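Local coordinates for iron-sulfur cluster co-chaperone protein HscB (Homo sapiens, PDB 3BVO) that acts as a mitochondrial J-type co-chaperone in iron-sulfur cluster assembly, working with ISCU and HSPA9, and is required for cluster incorporation into SDHB, at residues A[157-171]-A[186-200]. Sequence-based numbering, arbitrary orientation.
Sequences ESIVKAKQKEFTDNV and ILTKMRYFSNIEEKI
This is an antiparallel helix pair of the C-terminal helical domain of HscB, centred on F167 and F193. The axes of 157-171 and 186-200 approach to 9.9 Å, with a signed crossing angle of -158°. Knobs-into-holes packing runs in both directions: F167 sits among I186, K189, M190 and F193, while F193 sits among V160, K163, Q164 and F167. The two rings form a T-shaped pair. F167 turns its edge to a face of F193, with centroids 5.7 Å apart and planes at 82°. K189 CB lies over one face of F167, toward the rim; further along the chain CD comes 3.6 Å from F167 CZ. The aliphatic part of K163 flanks F193, CG to CE2 3.5 Å. Q164 bends at chi2 (-63°), which brings its amide alongside F193 CB. There NE2 donates to the anti lone pair of E197 OE1 at 2.9 Å, somewhat bent. V160 CG1 packs on E197 CG at 3.5 Å. At the other end V171 CG2 meets L187 CG at 3.7 Å. Helix 131-146 packs beside the pair, with F133 touching K189 and F193, and I140 touching I196. Helix 106-116 adds L107 against M190, and L111 and L114 against L187.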
ATOM      1  N   GLU A 157       5.769  23.710   1.582  1.00 70.14           N
ATOM      2  CA  GLU A 157       6.207  22.403   2.047  1.00 70.18           C
ATOM      3  C   GLU A 157       5.813  22.193   3.501  1.00 70.09           C
ATOM      4  O   GLU A 157       5.113  21.231   3.818  1.00 69.11           O
ATOM      5  CB  GLU A 157       7.708  22.216   1.848  1.00 69.95           C
ATOM      6  CG  GLU A 157       8.051  21.736   0.455  1.00 74.33           C
ATOM      7  CD  GLU A 157       9.529  21.448   0.256  1.00 77.91           C
ATOM      8  OE1 GLU A 157      10.371  22.343   0.537  1.00 81.48           O
ATOM      9  OE2 GLU A 157       9.839  20.324  -0.208  1.00 80.69           O
ATOM     10  N   SER A 158       6.238  23.120   4.365  1.00 70.34           N
ATOM     11  CA  SER A 158       5.883  23.095   5.779  1.00 70.61           C
ATOM     12  C   SER A 158       4.385  22.912   5.921  1.00 70.73           C
ATOM     13  O   SER A 158       3.926  21.891   6.442  1.00 71.50           O
ATOM     14  CB  SER A 158       6.307  24.386   6.477  1.00 70.78           C
ATOM     15  OG  SER A 158       7.715  24.506   6.521  1.00 74.06           O
ATOM     16  N   ILE A 159       3.630  23.892   5.426  1.00 69.95           N
ATOM     17  CA  ILE A 159       2.166  23.886   5.519  1.00 69.33           C
ATOM     18  C   ILE A 159       1.590  22.524   5.144  1.00 68.29           C
ATOM     19  O   ILE A 159       0.807  21.952   5.898  1.00 68.08           O
ATOM     20  CB  ILE A 159       1.531  25.010   4.655  1.00 69.61           C
ATOM     21  CG1 ILE A 159       1.889  26.390   5.223  1.00 69.69           C
ATOM     22  CG2 ILE A 159       0.016  24.849   4.573  1.00 69.71           C
ATOM     23  CD1 ILE A 159       1.812  27.504   4.207  1.00 71.34           C
ATOM     24  N   VAL A 160       2.016  22.013   3.991  1.00 67.93           N
ATOM     25  CA  VAL A 160       1.602  20.710   3.484  1.00 67.95           C
ATOM     26  C   VAL A 160       1.995  19.546   4.398  1.00 68.78           C
ATOM     27  O   VAL A 160       1.206  18.627   4.611  1.00 69.16           O
ATOM     28  CB  VAL A 160       2.170  20.458   2.075  1.00 67.77           C
ATOM     29  CG1 VAL A 160       2.237  18.968   1.772  1.00 68.51           C
ATOM     30  CG2 VAL A 160       1.344  21.180   1.028  1.00 63.56           C
ATOM     31  N   LYS A 161       3.208  19.588   4.938  1.00 69.46           N
ATOM     32  CA  LYS A 161       3.710  18.474   5.745  1.00 69.64           C
ATOM     33  C   LYS A 161       3.102  18.490   7.141  1.00 69.36           C
ATOM     34  O   LYS A 161       2.842  17.431   7.731  1.00 69.52           O
ATOM     35  CB  LYS A 161       5.244  18.447   5.773  1.00 69.93           C
ATOM     36  CG  LYS A 161       5.882  18.460   4.360  1.00 74.00           C
ATOM     37  CD  LYS A 161       7.129  17.591   4.225  1.00 76.64           C
ATOM     38  CE  LYS A 161       6.765  16.151   3.885  1.00 81.69           C
ATOM     39  NZ  LYS A 161       7.955  15.393   3.425  1.00 84.48           N
ATOM     40  N   ALA A 162       2.854  19.694   7.649  1.00 69.04           N
ATOM     41  CA  ALA A 162       2.160  19.873   8.917  1.00 69.41           C
ATOM     42  C   ALA A 162       0.749  19.287   8.854  1.00 70.16           C
ATOM     43  O   ALA A 162       0.284  18.684   9.822  1.00 70.45           O
ATOM     44  CB  ALA A 162       2.115  21.342   9.291  1.00 69.47           C
ATOM     45  N   LYS A 163       0.079  19.464   7.714  1.00 70.44           N
ATOM     46  CA  LYS A 163      -1.240  18.884   7.500  1.00 71.00           C
ATOM     47  C   LYS A 163      -1.115  17.374   7.397  1.00 71.72           C
ATOM     48  O   LYS A 163      -1.921  16.634   7.978  1.00 72.30           O
ATOM     49  CB  LYS A 163      -1.899  19.423   6.226  1.00 70.76           C
ATOM     50  CG  LYS A 163      -2.125  20.917   6.184  1.00 76.30           C
ATOM     51  CD  LYS A 163      -3.420  21.367   6.848  1.00 82.88           C
ATOM     52  CE  LYS A 163      -3.504  22.891   6.779  1.00 87.89           C
ATOM     53  NZ  LYS A 163      -4.563  23.456   7.650  1.00 93.76           N
ATOM     54  N   GLN A 164      -0.106  16.917   6.656  1.00 71.77           N
ATOM     55  CA  GLN A 164       0.094  15.481   6.451  1.00 71.88           C
ATOM     56  C   GLN A 164       0.229  14.725   7.771  1.00 72.89           C
ATOM     57  O   GLN A 164      -0.347  13.646   7.929  1.00 73.04           O
ATOM     58  CB  GLN A 164       1.288  15.188   5.542  1.00 70.70           C
ATOM     59  CG  GLN A 164       1.026  15.361   4.055  1.00 69.39           C
ATOM     60  CD  GLN A 164      -0.029  14.404   3.494  1.00 79.93           C
ATOM     61  OE1 GLN A 164      -0.920  13.941   4.210  1.00 90.66           O
ATOM     62  NE2 GLN A 164       0.056  14.122   2.199  1.00 79.60           N
ATOM     63  N   LYS A 165       0.974  15.304   8.713  1.00 73.29           N
ATOM     64  CA  LYS A 165       1.150  14.697  10.024  1.00 73.16           C
ATOM     65  C   LYS A 165      -0.180  14.658  10.742  1.00 73.76           C
ATOM     66  O   LYS A 165      -0.613  13.597  11.165  1.00 75.16           O
ATOM     67  CB  LYS A 165       2.192  15.432  10.858  1.00 72.46           C
ATOM     68  CG  LYS A 165       2.535  14.708  12.144  1.00 73.58           C
ATOM     69  CD  LYS A 165       3.590  15.461  12.941  1.00 79.73           C
ATOM     70  CE  LYS A 165       3.843  14.829  14.309  1.00 82.02           C
ATOM     71  NZ  LYS A 165       5.017  15.471  14.998  1.00 82.70           N
ATOM     72  N   GLU A 166      -0.833  15.808  10.860  1.00 73.78           N
ATOM     73  CA  GLU A 166      -2.163  15.889  11.467  1.00 74.35           C
ATOM     74  C   GLU A 166      -3.101  14.804  10.891  1.00 72.77           C
ATOM     75  O   GLU A 166      -3.812  14.116  11.628  1.00 72.10           O
ATOM     76  CB  GLU A 166      -2.737  17.298  11.262  1.00 73.91           C
ATOM     77  CG  GLU A 166      -4.020  17.615  12.016  1.00 75.91           C
ATOM     78  CD  GLU A 166      -4.710  18.893  11.503  1.00 76.96           C
ATOM     79  OE1 GLU A 166      -5.960  18.884  11.377  1.00 84.96           O
ATOM     80  OE2 GLU A 166      -4.012  19.902  11.220  1.00 79.81           O
ATOM     81  N   PHE A 167      -3.076  14.632   9.576  1.00 71.62           N
ATOM     82  CA  PHE A 167      -3.975  13.684   8.958  1.00 71.96           C
ATOM     83  C   PHE A 167      -3.622  12.254   9.303  1.00 72.30           C
ATOM     84  O   PHE A 167      -4.517  11.446   9.499  1.00 74.30           O
ATOM     85  CB  PHE A 167      -4.014  13.843   7.437  1.00 72.87           C
ATOM     86  CG  PHE A 167      -4.813  15.015   6.968  1.00 74.88           C
ATOM     87  CD1 PHE A 167      -5.931  15.443   7.667  1.00 76.44           C
ATOM     88  CD2 PHE A 167      -4.455  15.682   5.812  1.00 77.08           C
ATOM     89  CE1 PHE A 167      -6.652  16.523   7.232  1.00 76.74           C
ATOM     90  CE2 PHE A 167      -5.179  16.758   5.366  1.00 73.55           C
ATOM     91  CZ  PHE A 167      -6.275  17.179   6.077  1.00 75.46           C
ATOM     92  N   THR A 168      -2.331  11.934   9.345  1.00 70.92           N
ATOM     93  CA  THR A 168      -1.888  10.599   9.679  1.00 69.60           C
ATOM     94  C   THR A 168      -2.326  10.241  11.088  1.00 70.06           C
ATOM     95  O   THR A 168      -2.940   9.194  11.288  1.00 71.26           O
ATOM     96  CB  THR A 168      -0.393  10.467   9.521  1.00 69.73           C
ATOM     97  OG1 THR A 168      -0.083  10.541   8.129  1.00 73.88           O
ATOM     98  CG2 THR A 168       0.097   9.127  10.048  1.00 71.62           C
ATOM     99  N   ASP A 169      -2.046  11.118  12.051  1.00 69.67           N
ATOM    100  CA  ASP A 169      -2.545  10.958  13.420  1.00 69.74           C
ATOM    101  C   ASP A 169      -4.046  10.671  13.416  1.00 69.95           C
ATOM    102  O   ASP A 169      -4.516   9.759  14.092  1.00 70.50           O
ATOM    103  CB  ASP A 169      -2.311  12.223  14.252  1.00 69.82           C
ATOM    104  CG  ASP A 169      -0.845  12.571  14.434  1.00 73.04           C
ATOM    105  OD1 ASP A 169       0.043  11.833  13.957  1.00 75.88           O
ATOM    106  OD2 ASP A 169      -0.581  13.616  15.069  1.00 78.95           O
ATOM    107  N   ASN A 170      -4.792  11.460  12.657  1.00 69.51           N
ATOM    108  CA  ASN A 170      -6.239  11.368  12.671  1.00 70.47           C
ATOM    109  C   ASN A 170      -6.752  10.045  12.158  1.00 71.04           C
ATOM    110  O   ASN A 170      -7.602   9.406  12.796  1.00 71.99           O
ATOM    111  CB  ASN A 170      -6.854  12.503  11.855  1.00 70.48           C
ATOM    112  CG  ASN A 170      -6.713  13.834  12.532  1.00 71.81           C
ATOM    113  OD1 ASN A 170      -6.206  13.925  13.651  1.00 71.42           O
ATOM    114  ND2 ASN A 170      -7.153  14.885  11.858  1.00 76.04           N
ATOM    115  N   VAL A 171      -6.241   9.649  10.997  1.00 70.25           N
ATOM    116  CA  VAL A 171      -6.671   8.419  10.355  1.00 68.60           C
ATOM    117  C   VAL A 171      -6.217   7.208  11.192  1.00 67.21           C
ATOM    118  O   VAL A 171      -6.888   6.183  11.204  1.00 66.48           O
ATOM    119  CB  VAL A 171      -6.200   8.349   8.878  1.00 67.58           C
ATOM    120  CG1 VAL A 171      -4.770   7.894   8.781  1.00 65.92           C
ATOM    121  CG2 VAL A 171      -7.077   7.409   8.089  1.00 70.00           C
ATOM    122  N   ILE A 186     -10.766  11.210   5.805  1.00 68.45           N
ATOM    123  CA  ILE A 186      -9.396  11.697   5.911  1.00 68.09           C
ATOM    124  C   ILE A 186      -8.491  11.162   4.813  1.00 69.35           C
ATOM    125  O   ILE A 186      -7.684  11.913   4.278  1.00 70.50           O
ATOM    126  CB  ILE A 186      -8.786  11.380   7.265  1.00 67.65           C
ATOM    127  CG1 ILE A 186      -9.786  11.710   8.380  1.00 66.77           C
ATOM    128  CG2 ILE A 186      -7.509  12.155   7.440  1.00 67.86           C
ATOM    129  CD1 ILE A 186      -9.350  11.273   9.742  1.00 67.94           C
ATOM    130  N   LEU A 187      -8.630   9.886   4.450  1.00 69.12           N
ATOM    131  CA  LEU A 187      -7.780   9.331   3.398  1.00 68.27           C
ATOM    132  C   LEU A 187      -8.043   9.997   2.059  1.00 68.69           C
ATOM    133  O   LEU A 187      -7.112  10.227   1.298  1.00 69.75           O
ATOM    134  CB  LEU A 187      -7.878   7.806   3.308  1.00 67.55           C
ATOM    135  CG  LEU A 187      -7.123   7.052   4.421  1.00 66.13           C
ATOM    136  CD1 LEU A 187      -7.660   5.654   4.583  1.00 65.19           C
ATOM    137  CD2 LEU A 187      -5.606   7.002   4.218  1.00 63.03           C
ATOM    138  N   THR A 188      -9.296  10.340   1.780  1.00 68.68           N
ATOM    139  CA  THR A 188      -9.597  11.095   0.562  1.00 69.55           C
ATOM    140  C   THR A 188      -8.906  12.457   0.592  1.00 69.77           C
ATOM    141  O   THR A 188      -8.576  13.012  -0.450  1.00 69.58           O
ATOM    142  CB  THR A 188     -11.132  11.277   0.314  1.00 69.68           C
ATOM    143  OG1 THR A 188     -11.780  10.006   0.343  1.00 70.50           O
ATOM    144  CG2 THR A 188     -11.395  11.883  -1.050  1.00 67.14           C
ATOM    145  N   LYS A 189      -8.687  12.987   1.791  1.00 70.47           N
ATOM    146  CA  LYS A 189      -7.992  14.257   1.930  1.00 71.38           C
ATOM    147  C   LYS A 189      -6.531  14.045   1.654  1.00 72.92           C
ATOM    148  O   LYS A 189      -5.923  14.780   0.903  1.00 72.61           O
ATOM    149  CB  LYS A 189      -8.183  14.863   3.320  1.00 70.89           C
ATOM    150  CG  LYS A 189      -9.543  15.497   3.554  1.00 68.58           C
ATOM    151  CD  LYS A 189      -9.565  16.244   4.865  1.00 66.67           C
ATOM    152  CE  LYS A 189     -10.970  16.671   5.249  1.00 70.13           C
ATOM    153  NZ  LYS A 189     -10.932  17.524   6.471  1.00 72.49           N
HETATM  154  N   MSE A 190      -5.969  13.012   2.250  1.00 76.35           N
HETATM  155  CA  MSE A 190      -4.551  12.754   2.092  1.00 80.72           C
HETATM  156  C   MSE A 190      -4.183  12.554   0.632  1.00 79.30           C
HETATM  157  O   MSE A 190      -3.047  12.834   0.227  1.00 79.89           O
HETATM  158  CB  MSE A 190      -4.131  11.555   2.913  1.00 79.31           C
HETATM  159  CG  MSE A 190      -4.073  11.832   4.392  1.00 79.29           C
HETATM  160 SE   MSE A 190      -3.794  10.161   5.387  1.00 89.39          SE
HETATM  161  CE  MSE A 190      -2.316   9.387   4.335  1.00 69.66           C
ATOM    162  N   ARG A 191      -5.143  12.099  -0.165  1.00 77.52           N
ATOM    163  CA  ARG A 191      -4.886  11.949  -1.581  1.00 77.14           C
ATOM    164  C   ARG A 191      -4.559  13.315  -2.219  1.00 77.14           C
ATOM    165  O   ARG A 191      -3.587  13.430  -2.983  1.00 76.88           O
ATOM    166  CB  ARG A 191      -6.036  11.237  -2.294  1.00 76.75           C
ATOM    167  CG  ARG A 191      -5.534  10.322  -3.405  1.00 78.12           C
ATOM    168  CD  ARG A 191      -6.627   9.844  -4.332  1.00 83.45           C
ATOM    169  NE  ARG A 191      -7.826   9.478  -3.594  1.00 88.05           N
ATOM    170  CZ  ARG A 191      -8.647   8.482  -3.909  1.00 89.57           C
ATOM    171  NH1 ARG A 191      -9.713   8.252  -3.151  1.00 91.96           N
ATOM    172  NH2 ARG A 191      -8.405   7.711  -4.960  1.00 88.20           N
ATOM    173  N   TYR A 192      -5.345  14.341  -1.877  1.00 76.17           N
ATOM    174  CA  TYR A 192      -5.082  15.704  -2.337  1.00 74.93           C
ATOM    175  C   TYR A 192      -3.674  16.158  -2.027  1.00 74.15           C
ATOM    176  O   TYR A 192      -2.918  16.539  -2.924  1.00 74.57           O
ATOM    177  CB  TYR A 192      -6.091  16.694  -1.768  1.00 74.60           C
ATOM    178  CG  TYR A 192      -7.411  16.632  -2.494  1.00 80.86           C
ATOM    179  CD1 TYR A 192      -7.613  17.338  -3.694  1.00 81.50           C
ATOM    180  CD2 TYR A 192      -8.463  15.851  -2.002  1.00 81.09           C
ATOM    181  CE1 TYR A 192      -8.841  17.267  -4.373  1.00 80.77           C
ATOM    182  CE2 TYR A 192      -9.689  15.778  -2.672  1.00 79.28           C
ATOM    183  CZ  TYR A 192      -9.868  16.483  -3.852  1.00 78.40           C
ATOM    184  OH  TYR A 192     -11.076  16.404  -4.505  1.00 82.08           O
ATOM    185  N   PHE A 193      -3.305  16.096  -0.759  1.00 72.84           N
ATOM    186  CA  PHE A 193      -2.008  16.597  -0.368  1.00 72.29           C
ATOM    187  C   PHE A 193      -0.848  15.845  -0.996  1.00 72.39           C
ATOM    188  O   PHE A 193       0.180  16.454  -1.251  1.00 73.27           O
ATOM    189  CB  PHE A 193      -1.894  16.713   1.148  1.00 72.42           C
ATOM    190  CG  PHE A 193      -2.637  17.894   1.704  1.00 72.51           C
ATOM    191  CD1 PHE A 193      -4.027  17.982   1.586  1.00 73.78           C
ATOM    192  CD2 PHE A 193      -1.958  18.927   2.320  1.00 69.73           C
ATOM    193  CE1 PHE A 193      -4.728  19.085   2.074  1.00 70.83           C
ATOM    194  CE2 PHE A 193      -2.652  20.032   2.815  1.00 72.68           C
ATOM    195  CZ  PHE A 193      -4.042  20.107   2.692  1.00 71.51           C
ATOM    196  N   SER A 194      -1.017  14.554  -1.291  1.00 72.07           N
ATOM    197  CA  SER A 194       0.015  13.789  -2.011  1.00 71.47           C
ATOM    198  C   SER A 194       0.288  14.369  -3.378  1.00 71.64           C
ATOM    199  O   SER A 194       1.440  14.596  -3.738  1.00 72.58           O
ATOM    200  CB  SER A 194      -0.389  12.339  -2.172  1.00 71.18           C
ATOM    201  OG  SER A 194      -0.372  11.712  -0.914  1.00 78.05           O
ATOM    202  N   ASN A 195      -0.770  14.605  -4.146  1.00 71.23           N
ATOM    203  CA  ASN A 195      -0.638  15.330  -5.397  1.00 71.43           C
ATOM    204  C   ASN A 195       0.131  16.644  -5.211  1.00 70.33           C
ATOM    205  O   ASN A 195       1.142  16.877  -5.862  1.00 69.63           O
ATOM    206  CB  ASN A 195      -2.012  15.584  -6.010  1.00 72.08           C
ATOM    207  CG  ASN A 195      -2.689  14.312  -6.451  1.00 77.71           C
ATOM    208  OD1 ASN A 195      -3.918  14.229  -6.487  1.00 84.05           O
ATOM    209  ND2 ASN A 195      -1.891  13.303  -6.797  1.00 80.55           N
ATOM    210  N   ILE A 196      -0.331  17.478  -4.292  1.00 69.86           N
ATOM    211  CA  ILE A 196       0.312  18.752  -4.065  1.00 70.04           C
ATOM    212  C   ILE A 196       1.777  18.537  -3.747  1.00 69.25           C
ATOM    213  O   ILE A 196       2.628  19.313  -4.188  1.00 69.80           O
ATOM    214  CB  ILE A 196      -0.382  19.566  -2.964  1.00 70.12           C
ATOM    215  CG1 ILE A 196      -1.807  19.916  -3.401  1.00 73.01           C
ATOM    216  CG2 ILE A 196       0.385  20.839  -2.688  1.00 69.31           C
ATOM    217  CD1 ILE A 196      -2.664  20.572  -2.315  1.00 71.40           C
ATOM    218  N   GLU A 197       2.075  17.472  -3.014  1.00 68.00           N
ATOM    219  CA  GLU A 197       3.455  17.179  -2.656  1.00 67.51           C
ATOM    220  C   GLU A 197       4.271  16.900  -3.893  1.00 66.98           C
ATOM    221  O   GLU A 197       5.384  17.413  -4.044  1.00 66.05           O
ATOM    222  CB  GLU A 197       3.540  15.980  -1.733  1.00 67.51           C
ATOM    223  CG  GLU A 197       3.078  16.248  -0.329  1.00 71.48           C
ATOM    224  CD  GLU A 197       3.611  15.229   0.650  1.00 77.09           C
ATOM    225  OE1 GLU A 197       2.792  14.596   1.358  1.00 74.89           O
ATOM    226  OE2 GLU A 197       4.858  15.061   0.701  1.00 88.26           O
ATOM    227  N   GLU A 198       3.690  16.092  -4.777  1.00 67.05           N
ATOM    228  CA  GLU A 198       4.372  15.640  -5.974  1.00 67.24           C
ATOM    229  C   GLU A 198       4.609  16.813  -6.907  1.00 66.82           C
ATOM    230  O   GLU A 198       5.652  16.899  -7.539  1.00 67.28           O
ATOM    231  CB  GLU A 198       3.570  14.527  -6.654  1.00 67.77           C
ATOM    232  CG  GLU A 198       4.357  13.660  -7.669  1.00 74.74           C
ATOM    233  CD  GLU A 198       5.527  12.846  -7.068  1.00 80.50           C
ATOM    234  OE1 GLU A 198       5.441  12.385  -5.904  1.00 80.55           O
ATOM    235  OE2 GLU A 198       6.541  12.659  -7.783  1.00 81.36           O
ATOM    236  N   LYS A 199       3.650  17.730  -6.961  1.00 66.62           N
ATOM    237  CA  LYS A 199       3.768  18.928  -7.783  1.00 66.47           C
ATOM    238  C   LYS A 199       4.897  19.818  -7.297  1.00 64.91           C
ATOM    239  O   LYS A 199       5.626  20.397  -8.103  1.00 63.90           O
ATOM    240  CB  LYS A 199       2.438  19.685  -7.841  1.00 65.81           C
ATOM    241  CG  LYS A 199       1.437  18.986  -8.759  1.00 69.72           C
ATOM    242  CD  LYS A 199       0.124  19.737  -8.924  1.00 68.82           C
ATOM    243  CE  LYS A 199      -0.796  18.968  -9.862  1.00 75.82           C
ATOM    244  NZ  LYS A 199      -2.229  19.274  -9.614  1.00 82.68           N
ATOM    245  N   ILE A 200       5.047  19.899  -5.979  1.00 64.13           N
ATOM    246  CA  ILE A 200       6.119  20.670  -5.370  1.00 63.72           C
ATOM    247  C   ILE A 200       7.465  20.066  -5.772  1.00 64.71           C
ATOM    248  O   ILE A 200       8.355  20.782  -6.253  1.00 65.16           O
ATOM    249  CB  ILE A 200       5.956  20.743  -3.833  1.00 63.25           C
ATOM    250  CG1 ILE A 200       4.781  21.652  -3.475  1.00 61.88           C
ATOM    251  CG2 ILE A 200       7.221  21.253  -3.159  1.00 60.12           C
ATOM    252  CD1 ILE A 200       4.139  21.339  -2.135  1.00 61.89           C
TER